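Abbfa_003403 (Acinetobacter baumannii, PDB 4ZXH) is a four-domain nonribosomal peptide synthetase that probably activates an amino acid, condenses it with a carrier-bound acyl group and releases the product through its thioesterase. Local coordinates at residues Leu255-Phe263 against Ala354-Arg362; Phe297-Met305 against Leu324-Phe335. All coordinates share one frame; numbering follows the deposited sequence.

Interaction 1: residues Leu255-Phe263 against Ala354-Arg362. With PNS (4'-phosphopantetheine), chain B.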
loop_
_atom_site.group_PDB
_atom_site.type_symbol
_atom_site.label_atom_id
_atom_site.label_comp_id
_atom_site.label_asym_id
_atom_site.label_seq_id
_atom_site.Cartn_x
_atom_site.Cartn_y
_atom_site.Cartn_z
ATOM N N LEU A 255 33.795 -16.320 -0.379
ATOM C CA LEU A 255 33.269 -15.885 0.906
ATOM C C LEU A 255 31.991 -15.059 0.721
ATOM O O LEU A 255 31.042 -15.172 1.507
ATOM C CB LEU A 255 34.324 -15.082 1.665
ATOM C CG LEU A 255 33.914 -14.539 3.030
ATOM C CD1 LEU A 255 33.411 -15.663 3.946
ATOM C CD2 LEU A 255 35.088 -13.803 3.650
ATOM N N PHE A 256 31.972 -14.235 -0.326
ATOM C CA PHE A 256 30.797 -13.442 -0.653
ATOM C C PHE A 256 29.620 -14.349 -0.887
ATOM O O PHE A 256 28.517 -14.094 -0.398
ATOM C CB PHE A 256 31.022 -12.580 -1.890
ATOM C CG PHE A 256 29.751 -11.995 -2.444
ATOM C CD1 PHE A 256 29.049 -11.034 -1.734
ATOM C CD2 PHE A 256 29.247 -12.413 -3.660
ATOM C CE1 PHE A 256 27.871 -10.504 -2.217
ATOM C CE2 PHE A 256 28.071 -11.874 -4.154
ATOM C CZ PHE A 256 27.383 -10.918 -3.426
ATOM N N GLY A 257 29.861 -15.415 -1.645
ATOM C CA GLY A 257 28.821 -16.377 -1.953
ATOM C C GLY A 257 28.303 -17.054 -0.701
ATOM O O GLY A 257 27.113 -17.323 -0.576
ATOM N N LEU A 258 29.197 -17.324 0.241
ATOM C CA LEU A 258 28.805 -18.040 1.444
ATOM C C LEU A 258 27.855 -17.200 2.274
ATOM O O LEU A 258 26.829 -17.680 2.743
ATOM C CB LEU A 258 30.036 -18.415 2.265
ATOM C CG LEU A 258 29.849 -19.322 3.480
ATOM C CD1 LEU A 258 29.098 -20.574 3.098
ATOM C CD2 LEU A 258 31.206 -19.676 4.059
ATOM N N VAL A 259 28.200 -15.933 2.452
ATOM C CA VAL A 259 27.418 -15.071 3.310
ATOM C C VAL A 259 26.091 -14.765 2.642
ATOM O O VAL A 259 25.066 -14.604 3.304
ATOM C CB VAL A 259 28.188 -13.773 3.632
ATOM C CG1 VAL A 259 27.316 -12.781 4.404
ATOM C CG2 VAL A 259 29.467 -14.098 4.399
ATOM N N LEU A 260 26.091 -14.697 1.319
ATOM C CA LEU A 260 24.838 -14.450 0.609
ATOM C C LEU A 260 23.901 -15.629 0.855
ATOM O O LEU A 260 22.728 -15.436 1.171
ATOM C CB LEU A 260 25.082 -14.240 -0.886
ATOM C CG LEU A 260 23.830 -14.065 -1.744
ATOM C CD1 LEU A 260 23.079 -12.846 -1.284
ATOM C CD2 LEU A 260 24.170 -13.968 -3.220
ATOM N N SER A 261 24.434 -16.846 0.741
ATOM C CA SER A 261 23.681 -18.060 1.064
ATOM C C SER A 261 23.076 -17.992 2.461
ATOM O O SER A 261 21.891 -18.287 2.650
ATOM C CB SER A 261 24.571 -19.292 0.955
ATOM O OG SER A 261 24.913 -19.522 -0.396
ATOM N N GLY A 262 23.894 -17.601 3.433
ATOM C CA GLY A 262 23.424 -17.373 4.785
ATOM C C GLY A 262 22.262 -16.392 4.836
ATOM O O GLY A 262 21.316 -16.596 5.590
ATOM N N PHE A 263 22.317 -15.343 4.017
ATOM C CA PHE A 263 21.289 -14.309 4.042
ATOM C C PHE A 263 19.940 -14.829 3.538
ATOM O O PHE A 263 18.917 -14.596 4.177
ATOM C CB PHE A 263 21.728 -13.094 3.224
ATOM C CG PHE A 263 21.041 -11.819 3.617
ATOM C CD1 PHE A 263 20.475 -11.687 4.879
ATOM C CD2 PHE A 263 20.988 -10.743 2.748
ATOM C CE1 PHE A 263 19.849 -10.525 5.256
ATOM C CE2 PHE A 263 20.366 -9.562 3.128
ATOM C CZ PHE A 263 19.789 -9.458 4.382
ATOM N N ALA A 354 13.169 -5.923 -6.306
ATOM C CA ALA A 354 13.918 -6.306 -5.107
ATOM C C ALA A 354 13.811 -5.254 -4.008
ATOM O O ALA A 354 13.938 -4.050 -4.270
ATOM C CB ALA A 354 15.380 -6.543 -5.451
ATOM N N GLN A 355 13.600 -5.707 -2.779
ATOM C CA GLN A 355 13.533 -4.794 -1.647
ATOM C C GLN A 355 14.557 -5.144 -0.569
ATOM O O GLN A 355 14.573 -4.542 0.499
ATOM C CB GLN A 355 12.136 -4.802 -1.049
ATOM C CG GLN A 355 11.041 -4.427 -2.041
ATOM C CD GLN A 355 10.516 -5.607 -2.832
ATOM O OE1 GLN A 355 10.306 -6.698 -2.287
ATOM N NE2 GLN A 355 10.310 -5.400 -4.131
ATOM N N ILE A 356 15.382 -6.145 -0.857
ATOM C CA ILE A 356 16.405 -6.631 0.047
ATOM C C ILE A 356 17.720 -6.560 -0.700
ATOM O O ILE A 356 17.776 -6.923 -1.877
ATOM C CB ILE A 356 16.161 -8.098 0.496
ATOM C CG1 ILE A 356 14.700 -8.330 0.874
ATOM C CG2 ILE A 356 17.113 -8.490 1.641
ATOM C CD1 ILE A 356 14.236 -7.484 2.002
ATOM N N GLY A 357 18.782 -6.116 -0.036
ATOM C CA GLY A 357 20.061 -6.008 -0.715
ATOM C C GLY A 357 21.224 -6.551 0.084
ATOM O O GLY A 357 21.161 -6.687 1.308
ATOM N N MET A 358 22.293 -6.882 -0.623
ATOM C CA MET A 358 23.535 -7.199 0.028
ATOM C C MET A 358 24.726 -6.663 -0.756
ATOM O O MET A 358 24.908 -7.014 -1.927
ATOM C CB MET A 358 23.683 -8.693 0.215
ATOM C CG MET A 358 25.103 -9.023 0.608
ATOM S SD MET A 358 25.357 -10.717 1.047
ATOM C CE MET A 358 27.133 -10.700 1.154
ATOM N N PHE A 359 25.526 -5.813 -0.103
ATOM C CA PHE A 359 26.707 -5.212 -0.728
ATOM C C PHE A 359 27.900 -5.855 -0.098
ATOM O O PHE A 359 27.947 -6.006 1.122
ATOM C CB PHE A 359 26.831 -3.680 -0.521
ATOM C CG PHE A 359 25.588 -2.886 -0.818
ATOM C CD1 PHE A 359 24.559 -3.401 -1.583
ATOM C CD2 PHE A 359 25.464 -1.596 -0.329
ATOM C CE1 PHE A 359 23.414 -2.653 -1.839
ATOM C CE2 PHE A 359 24.321 -0.833 -0.586
ATOM C CZ PHE A 359 23.295 -1.366 -1.349
ATOM N N TRP A 360 28.885 -6.205 -0.902
ATOM C CA TRP A 360 30.138 -6.677 -0.339
ATOM C C TRP A 360 31.257 -5.865 -0.939
ATOM O O TRP A 360 31.712 -6.158 -2.043
ATOM C CB TRP A 360 30.344 -8.160 -0.617
ATOM C CG TRP A 360 31.624 -8.688 -0.091
ATOM C CD1 TRP A 360 32.866 -8.496 -0.618
ATOM C CD2 TRP A 360 31.798 -9.515 1.056
ATOM N NE1 TRP A 360 33.804 -9.145 0.140
ATOM C CE2 TRP A 360 33.171 -9.780 1.178
ATOM C CE3 TRP A 360 30.926 -10.065 1.993
ATOM C CZ2 TRP A 360 33.693 -10.559 2.199
ATOM C CZ3 TRP A 360 31.444 -10.836 3.006
ATOM C CH2 TRP A 360 32.812 -11.076 3.104
ATOM N N GLU A 361 31.706 -4.839 -0.234
ATOM C CA GLU A 361 32.678 -3.962 -0.849
ATOM C C GLU A 361 34.023 -3.963 -0.149
ATOM O O GLU A 361 34.106 -3.720 1.054
ATOM C CB GLU A 361 32.140 -2.543 -0.922
ATOM C CG GLU A 361 32.912 -1.698 -1.907
ATOM C CD GLU A 361 32.076 -0.591 -2.499
ATOM O OE1 GLU A 361 30.935 -0.374 -2.023
ATOM O OE2 GLU A 361 32.563 0.049 -3.457
ATOM N N ARG A 362 35.065 -4.258 -0.923
ATOM C CA ARG A 362 36.440 -4.083 -0.478
ATOM C C ARG A 362 37.242 -3.432 -1.610
ATOM O O ARG A 362 37.390 -4.013 -2.684
ATOM C CB ARG A 362 37.064 -5.422 -0.048
HETATM O O23 PNS B . 9.908 2.366 -12.262
HETATM P P24 PNS B . 10.861 2.768 -13.357
HETATM O O25 PNS B . 10.666 2.179 -14.727
HETATM O O27 PNS B . 12.318 2.321 -12.828
HETATM C C28 PNS B . 12.799 2.770 -11.565
HETATM C C29 PNS B . 14.211 2.249 -11.365
HETATM C C30 PNS B . 15.019 2.776 -12.552
HETATM C C31 PNS B . 14.190 0.720 -11.357
HETATM C C32 PNS B . 14.751 2.743 -10.015
HETATM O O33 PNS B . 13.716 2.536 -9.040
HETATM C C34 PNS B . 16.033 2.020 -9.648
HETATM O O35 PNS B . 17.049 2.096 -10.338
HETATM N N36 PNS B . 16.051 1.296 -8.538
HETATM C C37 PNS B . 17.230 0.565 -8.103
HETATM C C38 PNS B . 17.622 1.098 -6.726
HETATM C C39 PNS B . 19.110 1.031 -6.566
HETATM O O40 PNS B . 19.851 1.262 -7.510
HETATM N N41 PNS B . 19.506 0.705 -5.344
HETATM C C42 PNS B . 20.856 0.561 -4.855
HETATM C C43 PNS B . 20.628 -0.137 -3.530
HETATM S S44 PNS B . 20.886 -1.897 -3.794
#
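M358 and W360 extend from strand 356-360 to the facing side of helix 255-263, which runs nearly antiparallel to the strand, with the two axes about 10.0 Å apart and 158° between their directions. No hydrogen bond crosses; the contact is apolar packing within the condensation domain. M358 can be followed outward from CB, which lies 4.2 Å from F263 CD2. With CG anti to the backbone N (chi1 167°) and the chain extended beyond it, the side chain runs straight out to the helix. SD arrives beside L260, 3.8 Å from L260 CA, and CD1 of the same leucine is also in contact. CE goes further, meeting CD1 and CE1 of the F256 ring, the latter at 3.5 Å, and touching V259 CG1 at 3.9 Å. SD also makes an oblique Met-aromatic contact with the F256 ring. F256 and W360 lie alongside each other, pointing opposite ways, with F256 CD1 against W360 CB; the two rings form an oblique pair, their planes 67° apart. At its far end the indole is crossed by L255, whose CD2 sits 3.6 Å from W360 CH2, while V259 CG2 touches CZ3. At the other end of the strand, F263 CE2 packs on I356 CG2 and has the carbonyl O of G357 at the ring edge. One face of the strand thus meets the helix, while F359, on the other, belongs to the phosphopantetheine pocket: S44 of the cofactor lies at its ring edge, 3.3 Å from F359 CE1. Strand 356-360 lies between strand 403-411, to which G357 bonds, and strand 275-279, where A279 bonds to the backbones of I356 and M358; helix 313-329 packs against helix 255-271 through L258 and S261.

Interaction 2: residues Phe297-Met305 against Leu324-Phe335; sequences FVNTIAIHM and LRQSLKHQKIAF. With PNS (4'-phosphopantetheine), chain B.
N299 bonds through its side-chain amide to the type I turn H330-I333 and to the start of helix 335-342, in the link that follows helix 313-329 in the condensation domain. A334 is the N-cap residue of helix 335-342, and OD1 accepts the N-H of F335, the helix's first residue, at 2.9 Å; the donor lies in the carbonyl plane, on a lone pair. ND2 gives to two carbonyls of the turn: I333 O at 2.7 Å, approached from above that carbonyl's plane, and Q331 O at 3.2 Å. Three bonds therefore fix the amide's rotation and hold the turn to the start of the next helix. CG stands anti to the backbone N (chi1 -169°), which carries the amide across to that turn. The N299 backbone is itself bonded to V282. Further along, the contact becomes apolar: I301 CD1 meets L328 CD2 at 3.9 Å, and I303 CD1 rests on S327, whose OG is hydrogen-bonded to Q323 O. Beside N299, T300 CG2 makes a CH-pi contact over one face of the F335 ring, 4.2 Å from its centroid. Both residues belong to the phosphopantetheine pocket: CD2 of F335 lies 3.5 Å from C37 of the cofactor, and T300 OG1 donates a weak hydrogen bond of 3.3 Å to its amide oxygen O40.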
loop_
_atom_site.group_PDB
_atom_site.type_symbol
_atom_site.label_atom_id
_atom_site.label_comp_id
_atom_site.label_asym_id
_atom_site.label_seq_id
_atom_site.Cartn_x
_atom_site.Cartn_y
_atom_site.Cartn_z
ATOM N N PHE A 297 29.402 3.698 -12.002
ATOM C CA PHE A 297 29.524 2.519 -12.858
ATOM C C PHE A 297 28.857 1.305 -12.219
ATOM O O PHE A 297 28.752 0.243 -12.828
ATOM C CB PHE A 297 30.997 2.201 -13.137
ATOM C CG PHE A 297 31.706 3.249 -13.942
ATOM C CD1 PHE A 297 31.560 3.299 -15.324
ATOM C CD2 PHE A 297 32.531 4.174 -13.325
ATOM C CE1 PHE A 297 32.219 4.265 -16.079
ATOM C CE2 PHE A 297 33.193 5.146 -14.070
ATOM C CZ PHE A 297 33.037 5.192 -15.448
ATOM N N VAL A 298 28.412 1.479 -10.981
ATOM C CA VAL A 298 27.798 0.414 -10.209
ATOM C C VAL A 298 26.419 0.037 -10.747
ATOM O O VAL A 298 25.578 0.901 -10.927
ATOM C CB VAL A 298 27.670 0.850 -8.744
ATOM C CG1 VAL A 298 26.614 0.060 -8.018
ATOM C CG2 VAL A 298 29.005 0.730 -8.060
ATOM N N ASN A 299 26.193 -1.249 -11.003
ATOM C CA ASN A 299 24.893 -1.728 -11.475
ATOM C C ASN A 299 24.247 -2.756 -10.533
ATOM O O ASN A 299 24.880 -3.711 -10.094
ATOM C CB ASN A 299 25.023 -2.333 -12.878
ATOM C CG ASN A 299 23.667 -2.597 -13.535
ATOM O OD1 ASN A 299 22.712 -1.809 -13.398
ATOM N ND2 ASN A 299 23.579 -3.710 -14.259
ATOM N N THR A 300 22.975 -2.559 -10.225
ATOM C CA THR A 300 22.264 -3.501 -9.391
ATOM C C THR A 300 21.913 -4.742 -10.221
ATOM O O THR A 300 21.529 -4.622 -11.381
ATOM C CB THR A 300 20.973 -2.861 -8.804
ATOM O OG1 THR A 300 21.313 -1.705 -8.032
ATOM C CG2 THR A 300 20.219 -3.843 -7.918
ATOM N N ILE A 301 22.071 -5.933 -9.644
ATOM C CA ILE A 301 21.418 -7.110 -10.209
ATOM C C ILE A 301 20.530 -7.782 -9.170
ATOM O O ILE A 301 20.865 -7.801 -7.985
ATOM C CB ILE A 301 22.416 -8.155 -10.763
ATOM C CG1 ILE A 301 23.370 -8.630 -9.675
ATOM C CG2 ILE A 301 23.152 -7.622 -11.972
ATOM C CD1 ILE A 301 24.410 -9.633 -10.190
ATOM N N ALA A 302 19.398 -8.327 -9.624
ATOM C CA ALA A 302 18.476 -9.049 -8.749
ATOM C C ALA A 302 18.607 -10.579 -8.885
ATOM O O ALA A 302 18.360 -11.149 -9.953
ATOM C CB ALA A 302 17.041 -8.618 -9.028
ATOM N N ILE A 303 18.994 -11.237 -7.794
ATOM C CA ILE A 303 19.094 -12.690 -7.785
ATOM C C ILE A 303 17.861 -13.302 -7.138
ATOM O O ILE A 303 17.652 -13.177 -5.927
ATOM C CB ILE A 303 20.332 -13.179 -7.030
ATOM C CG1 ILE A 303 21.592 -12.457 -7.509
ATOM C CG2 ILE A 303 20.466 -14.662 -7.184
ATOM C CD1 ILE A 303 21.805 -12.565 -8.975
ATOM N N HIS A 304 17.037 -13.955 -7.948
ATOM C CA HIS A 304 15.839 -14.613 -7.441
ATOM C C HIS A 304 16.134 -16.100 -7.262
ATOM O O HIS A 304 16.389 -16.805 -8.241
ATOM C CB HIS A 304 14.664 -14.372 -8.397
ATOM C CG HIS A 304 13.464 -15.227 -8.131
ATOM N ND1 HIS A 304 12.606 -15.623 -9.135
ATOM C CD2 HIS A 304 12.976 -15.757 -6.985
ATOM C CE1 HIS A 304 11.644 -16.369 -8.619
ATOM N NE2 HIS A 304 11.845 -16.467 -7.317
ATOM N N MET A 305 16.131 -16.554 -6.007
ATOM C CA MET A 305 16.393 -17.955 -5.654
ATOM C C MET A 305 15.100 -18.675 -5.319
ATOM O O MET A 305 14.261 -18.151 -4.596
ATOM C CB MET A 305 17.332 -18.072 -4.440
ATOM C CG MET A 305 18.784 -17.619 -4.635
ATOM S SD MET A 305 19.767 -18.694 -5.671
ATOM C CE MET A 305 19.330 -20.291 -4.977
ATOM N N LEU A 324 24.744 -17.255 -9.070
ATOM C CA LEU A 324 25.515 -16.025 -9.036
ATOM C C LEU A 324 26.476 -15.977 -10.243
ATOM O O LEU A 324 26.553 -14.959 -10.947
ATOM C CB LEU A 324 26.268 -15.920 -7.715
ATOM C CG LEU A 324 26.933 -14.583 -7.413
ATOM C CD1 LEU A 324 25.891 -13.515 -7.190
ATOM C CD2 LEU A 324 27.861 -14.697 -6.215
ATOM N N ARG A 325 27.179 -17.083 -10.501
ATOM C CA ARG A 325 28.144 -17.133 -11.604
ATOM C C ARG A 325 27.473 -16.863 -12.945
ATOM O O ARG A 325 27.979 -16.080 -13.752
ATOM C CB ARG A 325 28.875 -18.484 -11.663
ATOM C CG ARG A 325 29.803 -18.625 -12.875
ATOM C CD ARG A 325 30.601 -19.928 -12.887
ATOM N NE ARG A 325 29.784 -21.090 -13.226
ATOM C CZ ARG A 325 29.655 -21.587 -14.454
ATOM N NH1 ARG A 325 30.293 -21.022 -15.474
ATOM N NH2 ARG A 325 28.889 -22.651 -14.666
ATOM N N GLN A 326 26.342 -17.519 -13.181
ATOM C CA GLN A 326 25.599 -17.324 -14.422
ATOM C C GLN A 326 25.125 -15.875 -14.527
ATOM O O GLN A 326 25.239 -15.258 -15.585
ATOM C CB GLN A 326 24.407 -18.292 -14.519
ATOM C CG GLN A 326 24.807 -19.756 -14.632
ATOM C CD GLN A 326 25.583 -20.066 -15.905
ATOM O OE1 GLN A 326 25.181 -19.675 -17.002
ATOM N NE2 GLN A 326 26.711 -20.756 -15.759
ATOM N N SER A 327 24.621 -15.334 -13.421
ATOM C CA SER A 327 24.059 -13.993 -13.425
ATOM C C SER A 327 25.134 -12.938 -13.720
ATOM O O SER A 327 24.847 -11.930 -14.364
ATOM C CB SER A 327 23.368 -13.696 -12.090
ATOM O OG SER A 327 22.223 -14.512 -11.892
ATOM N N LEU A 328 26.365 -13.172 -13.269
ATOM C CA LEU A 328 27.452 -12.216 -13.520
ATOM C C LEU A 328 27.848 -12.175 -15.002
ATOM O O LEU A 328 28.398 -11.182 -15.460
ATOM C CB LEU A 328 28.684 -12.529 -12.654
ATOM C CG LEU A 328 28.464 -12.402 -11.139
ATOM C CD1 LEU A 328 29.678 -12.828 -10.345
ATOM C CD2 LEU A 328 28.024 -11.000 -10.749
ATOM N N LYS A 329 27.561 -13.242 -15.747
ATOM C CA LYS A 329 27.733 -13.225 -17.207
ATOM C C LYS A 329 26.906 -12.104 -17.859
ATOM O O LYS A 329 27.345 -11.455 -18.798
ATOM C CB LYS A 329 27.337 -14.575 -17.829
ATOM C CG LYS A 329 28.274 -15.767 -17.537
ATOM C CD LYS A 329 27.805 -17.018 -18.298
ATOM C CE LYS A 329 28.688 -18.243 -18.061
ATOM N NZ LYS A 329 28.193 -19.447 -18.816
ATOM N N HIS A 330 25.707 -11.871 -17.345
ATOM C CA HIS A 330 24.789 -10.950 -17.986
ATOM C C HIS A 330 24.640 -9.653 -17.207
ATOM O O HIS A 330 23.565 -9.050 -17.190
ATOM C CB HIS A 330 23.429 -11.616 -18.150
ATOM C CG HIS A 330 23.501 -12.955 -18.806
ATOM N ND1 HIS A 330 23.696 -13.109 -20.162
ATOM C CD2 HIS A 330 23.438 -14.205 -18.289
ATOM C CE1 HIS A 330 23.734 -14.398 -20.454
ATOM N NE2 HIS A 330 23.579 -15.084 -19.335
ATOM N N GLN A 331 25.723 -9.217 -16.573
ATOM C CA GLN A 331 25.657 -8.056 -15.695
ATOM C C GLN A 331 25.712 -6.751 -16.477
ATOM O O GLN A 331 25.530 -5.680 -15.903
ATOM C CB GLN A 331 26.794 -8.087 -14.687
ATOM C CG GLN A 331 28.088 -7.561 -15.249
ATOM C CD GLN A 331 29.246 -7.785 -14.320
ATOM O OE1 GLN A 331 29.557 -8.925 -13.963
ATOM N NE2 GLN A 331 29.878 -6.691 -13.886
ATOM N N LYS A 332 25.968 -6.836 -17.781
ATOM C CA LYS A 332 26.071 -5.629 -18.594
ATOM C C LYS A 332 24.730 -4.883 -18.681
ATOM O O LYS A 332 24.706 -3.655 -18.793
ATOM C CB LYS A 332 26.612 -5.956 -20.003
ATOM C CG LYS A 332 25.858 -7.022 -20.825
ATOM C CD LYS A 332 26.741 -7.477 -22.008
ATOM C CE LYS A 332 26.055 -8.445 -22.977
ATOM N NZ LYS A 332 25.009 -7.807 -23.824
ATOM N N ILE A 333 23.626 -5.626 -18.606
ATOM C CA ILE A 333 22.288 -5.045 -18.650
ATOM C C ILE A 333 21.986 -4.230 -17.396
ATOM O O ILE A 333 22.057 -4.750 -16.277
ATOM C CB ILE A 333 21.201 -6.137 -18.805
ATOM C CG1 ILE A 333 21.407 -6.922 -20.094
ATOM C CG2 ILE A 333 19.835 -5.517 -18.822
ATOM C CD1 ILE A 333 21.614 -6.032 -21.309
ATOM N N ALA A 334 21.635 -2.957 -17.587
ATOM C CA ALA A 334 21.366 -2.056 -16.462
ATOM C C ALA A 334 20.078 -2.439 -15.775
ATOM O O ALA A 334 19.136 -2.904 -16.429
ATOM C CB ALA A 334 21.299 -0.627 -16.925
ATOM N N PHE A 335 20.040 -2.261 -14.457
ATOM C CA PHE A 335 18.870 -2.635 -13.684
ATOM C C PHE A 335 17.616 -1.956 -14.224
ATOM O O PHE A 335 16.557 -2.569 -14.291
ATOM C CB PHE A 335 19.062 -2.285 -12.216
ATOM C CG PHE A 335 17.949 -2.760 -11.336
ATOM C CD1 PHE A 335 17.692 -4.110 -11.198
ATOM C CD2 PHE A 335 17.162 -1.858 -10.641
ATOM C CE1 PHE A 335 16.672 -4.559 -10.401
ATOM C CE2 PHE A 335 16.141 -2.295 -9.838
ATOM C CZ PHE A 335 15.893 -3.649 -9.717
HETATM O O23 PNS B . 9.908 2.366 -12.262
HETATM P P24 PNS B . 10.861 2.768 -13.357
HETATM O O25 PNS B . 10.666 2.179 -14.727
HETATM O O27 PNS B . 12.318 2.321 -12.828
HETATM C C28 PNS B . 12.799 2.770 -11.565
HETATM C C29 PNS B . 14.211 2.249 -11.365
HETATM C C30 PNS B . 15.019 2.776 -12.552
HETATM C C31 PNS B . 14.190 0.720 -11.357
HETATM C C32 PNS B . 14.751 2.743 -10.015
HETATM O O33 PNS B . 13.716 2.536 -9.040
HETATM C C34 PNS B . 16.033 2.020 -9.648
HETATM O O35 PNS B . 17.049 2.096 -10.338
HETATM N N36 PNS B . 16.051 1.296 -8.538
HETATM C C37 PNS B . 17.230 0.565 -8.103
HETATM C C38 PNS B . 17.622 1.098 -6.726
HETATM C C39 PNS B . 19.110 1.031 -6.566
HETATM O O40 PNS B . 19.851 1.262 -7.510
HETATM N N41 PNS B . 19.506 0.705 -5.344
HETATM C C42 PNS B . 20.856 0.561 -4.855
HETATM C C43 PNS B . 20.628 -0.137 -3.530
HETATM S S44 PNS B . 20.886 -1.897 -3.794
#

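Overall arrangement
Coming from the N terminus, the chain first lays down residues 255-263 on helix 255-271, then passes through 297-305 into helix 313-329, whose end and the following turn (324-335) pack back on 297-305, closing interaction 2 with 18 residues between its segments. Only afterwards does 354-362 return to 255-263 and close interaction 1, so the smaller loop is nested inside the larger and the two do not cross. Their centres are about 13 Å apart, and they touch where F256 meets L324. Together they tie helices 255-271 and 313-329 to strands 356-360 and 302-306. Both also reach the phosphopantetheine, through F359 in interaction 1 and through T300 and F335 in interaction 2.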